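Local coordinates for nitrogenase molybdenum-iron protein beta chain (Clostridium pasteurianum, PDB 4WES) that forms, with the alpha chain, the molybdenum-iron component of nitrogenase, which reduces dinitrogen to ammonium, and shares the [8Fe-7S] cluster with that chain, at the interface of chains A and B. Numbering follows the deposited sequence. Chains: chain A/B, Nitrogenase molybdenum-iron protein beta chain.

The interface of chains A and B. Residues chain A 446, 454-458; chain B 393, 396, 408, 415-416.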
loop_
_atom_site.group_PDB
_atom_site.type_symbol
_atom_site.label_atom_id
_atom_site.label_comp_id
_atom_site.label_asym_id
_atom_site.label_seq_id
_atom_site.Cartn_x
_atom_site.Cartn_y
_atom_site.Cartn_z
ATOM N N GLU A 446 -6.823 10.856 -3.815
ATOM C CA GLU A 446 -6.687 10.828 -5.276
ATOM C C GLU A 446 -7.787 10.024 -5.956
ATOM O O GLU A 446 -8.086 10.264 -7.123
ATOM C CB GLU A 446 -5.290 10.332 -5.662
ATOM C CG GLU A 446 -4.212 11.246 -5.064
ATOM C CD GLU A 446 -2.889 11.146 -5.766
ATOM O OE1 GLU A 446 -2.403 12.210 -6.265
ATOM O OE2 GLU A 446 -2.355 10.046 -5.907
ATOM N N PHE A 454 -7.311 16.757 -9.546
ATOM C CA PHE A 454 -6.334 15.673 -9.575
ATOM C C PHE A 454 -4.973 16.321 -9.855
ATOM O O PHE A 454 -4.855 17.324 -10.593
ATOM C CB PHE A 454 -6.767 14.688 -10.655
ATOM C CG PHE A 454 -6.109 13.342 -10.605
ATOM C CD1 PHE A 454 -6.568 12.344 -9.727
ATOM C CD2 PHE A 454 -5.077 13.030 -11.465
ATOM C CE1 PHE A 454 -5.986 11.091 -9.700
ATOM C CE2 PHE A 454 -4.516 11.774 -11.468
ATOM C CZ PHE A 454 -4.974 10.801 -10.605
ATOM N N GLU A 455 -3.955 15.795 -9.188
ATOM C CA GLU A 455 -2.589 16.373 -9.107
ATOM C C GLU A 455 -1.549 15.393 -9.619
ATOM O O GLU A 455 -1.685 14.198 -9.400
ATOM C CB GLU A 455 -2.264 16.595 -7.617
ATOM C CG GLU A 455 -3.159 17.522 -6.848
ATOM C CD GLU A 455 -3.107 18.962 -7.271
ATOM O OE1 GLU A 455 -2.169 19.394 -8.003
ATOM O OE2 GLU A 455 -4.013 19.733 -6.869
ATOM N N VAL A 456 -0.489 15.910 -10.230
ATOM C CA VAL A 456 0.722 15.089 -10.475
ATOM C C VAL A 456 1.508 14.914 -9.181
ATOM O O VAL A 456 1.517 13.834 -8.609
ATOM C CB VAL A 456 1.604 15.650 -11.609
ATOM C CG1 VAL A 456 2.887 14.887 -11.720
ATOM C CG2 VAL A 456 0.861 15.589 -12.918
ATOM N N VAL A 457 2.113 15.995 -8.703
ATOM C CA VAL A 457 2.964 15.952 -7.504
ATOM C C VAL A 457 2.098 16.005 -6.246
ATOM O O VAL A 457 1.071 16.694 -6.208
ATOM C CB VAL A 457 4.004 17.098 -7.526
ATOM C CG1 VAL A 457 4.933 17.016 -6.329
ATOM C CG2 VAL A 457 4.809 17.040 -8.807
ATOM N N ARG A 458 2.516 15.286 -5.201
ATOM C CA ARG A 458 1.918 15.418 -3.859
ATOM C C ARG A 458 3.028 15.499 -2.834
ATOM O O ARG A 458 2.734 15.889 -1.670
ATOM C CB ARG A 458 1.034 14.214 -3.496
ATOM C CG ARG A 458 -0.211 14.053 -4.368
ATOM C CD ARG A 458 -1.305 14.972 -3.954
ATOM N NE ARG A 458 -2.542 14.631 -4.669
ATOM C CZ ARG A 458 -3.695 15.242 -4.473
ATOM N NH1 ARG A 458 -3.784 16.198 -3.562
ATOM N NH2 ARG A 458 -4.768 14.907 -5.203
ATOM O OXT ARG A 458 4.184 15.138 -3.177
ATOM N N THR B 393 4.841 7.906 -11.778
ATOM C CA THR B 393 3.646 8.655 -11.350
ATOM C C THR B 393 2.640 8.881 -12.460
ATOM O O THR B 393 1.445 8.899 -12.193
ATOM C CB THR B 393 4.077 9.990 -10.719
ATOM O OG1 THR B 393 4.711 9.700 -9.455
ATOM C CG2 THR B 393 2.945 10.976 -10.526
ATOM N N LYS B 396 -0.759 7.153 -13.086
ATOM C CA LYS B 396 -1.886 7.306 -12.149
ATOM C C LYS B 396 -3.131 7.786 -12.907
ATOM O O LYS B 396 -4.267 7.490 -12.496
ATOM C CB LYS B 396 -1.586 8.299 -11.001
ATOM C CG LYS B 396 -1.422 9.761 -11.407
ATOM C CD LYS B 396 -0.704 10.763 -10.487
ATOM C CE LYS B 396 -1.447 11.089 -9.284
ATOM N NZ LYS B 396 -0.648 11.809 -8.300
ATOM N N ARG B 408 3.479 2.100 -8.254
ATOM C CA ARG B 408 4.481 3.114 -8.608
ATOM C C ARG B 408 5.858 2.480 -8.630
ATOM O O ARG B 408 6.259 1.839 -7.673
ATOM C CB ARG B 408 4.433 4.264 -7.628
ATOM C CG ARG B 408 3.214 5.133 -7.806
ATOM C CD ARG B 408 3.020 6.099 -6.632
ATOM N NE ARG B 408 1.896 6.992 -6.866
ATOM C CZ ARG B 408 0.628 6.641 -6.704
ATOM N NH1 ARG B 408 0.264 5.466 -6.233
ATOM N NH2 ARG B 408 -0.314 7.514 -7.056
ATOM N N ASP B 415 4.740 11.580 -5.994
ATOM C CA ASP B 415 3.470 11.743 -5.302
ATOM C C ASP B 415 3.286 10.886 -4.076
ATOM O O ASP B 415 2.159 10.801 -3.548
ATOM C CB ASP B 415 2.308 11.591 -6.274
ATOM C CG ASP B 415 2.275 10.267 -7.011
ATOM O OD1 ASP B 415 3.287 9.518 -7.046
ATOM O OD2 ASP B 415 1.171 9.950 -7.569
ATOM N N ARG B 416 4.368 10.296 -3.548
ATOM C CA ARG B 416 4.276 9.497 -2.342
ATOM C C ARG B 416 5.550 9.716 -1.514
ATOM O O ARG B 416 6.568 10.194 -1.999
ATOM C CB ARG B 416 4.073 8.009 -2.650
ATOM C CG ARG B 416 2.723 7.649 -3.258
ATOM C CD ARG B 416 1.548 7.915 -2.331
ATOM N NE ARG B 416 0.262 7.461 -2.844
ATOM C CZ ARG B 416 -0.527 8.190 -3.643
ATOM N NH1 ARG B 416 -0.157 9.368 -4.097
ATOM N NH2 ARG B 416 -1.704 7.701 -4.000
HETATM O O HOH W 1 -3.422 7.536 -7.193
#
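B:Lys396 reaches across the beta-beta interface of the nitrogenase tetramer to A:Glu446, on helix 426-448, and to the C-terminal tail of chain A, a worked example of how one ammonium can join a carboxylate cluster to a chain end. Its NZ gives a hydrogen bond of 2.7 Å to OE1 of A:Glu446, using the syn side of the carboxylate. Two successive tail carbonyls accept from it as well. O of A:Glu455 lies 2.8 Å from NZ, and O of A:Val456 follows at 3.0 Å from NZ. Within its own chain the same nitrogen meets OD2 of B:Asp415 on the anti side. This is the tightly packed part: the two side chains of the Lys-Glu pair cross at about a right angle, and the bend of the lysine chain (chi3 -70°) lets its CG and CE pack against CE2 and CZ of the A:Phe454 ring, CE raised above the ring plane, while NZ turns into the oxygens.

Both oxygens of A:Glu446 are shared. OE1 also accepts from NE of A:Arg458, the C-terminal residue, on the anti side and from the opposite face to the lysine, which ties the tail back to its helix. OE2 is gripped end-on by B:Arg416, with NH1 at 2.9 Å and NH2 at 3.1 Å, both from one face and with the guanidinium turned 57° from the carboxylate. Such a concentration of positive groups would be expected to stabilise the carboxylate as an anion.

Behind B:Lys396, B:Arg408 holds B:Asp415 side-on, one nitrogen to each carboxylate oxygen, and OG1 of B:Thr393 reaches OD1 from the face opposite NE of B:Arg408.

The contact is looser at its margins. CG1 of A:Val456 and CG2 of B:Thr393 approach only to 4.1 Å, and on the watered side a long salt bridge from B:Arg408 to A:Glu446 is supplemented by water 1, which lies 3.1 Å from NH2 of B:Arg408 and 3.0 Å from OE2 of A:Glu446.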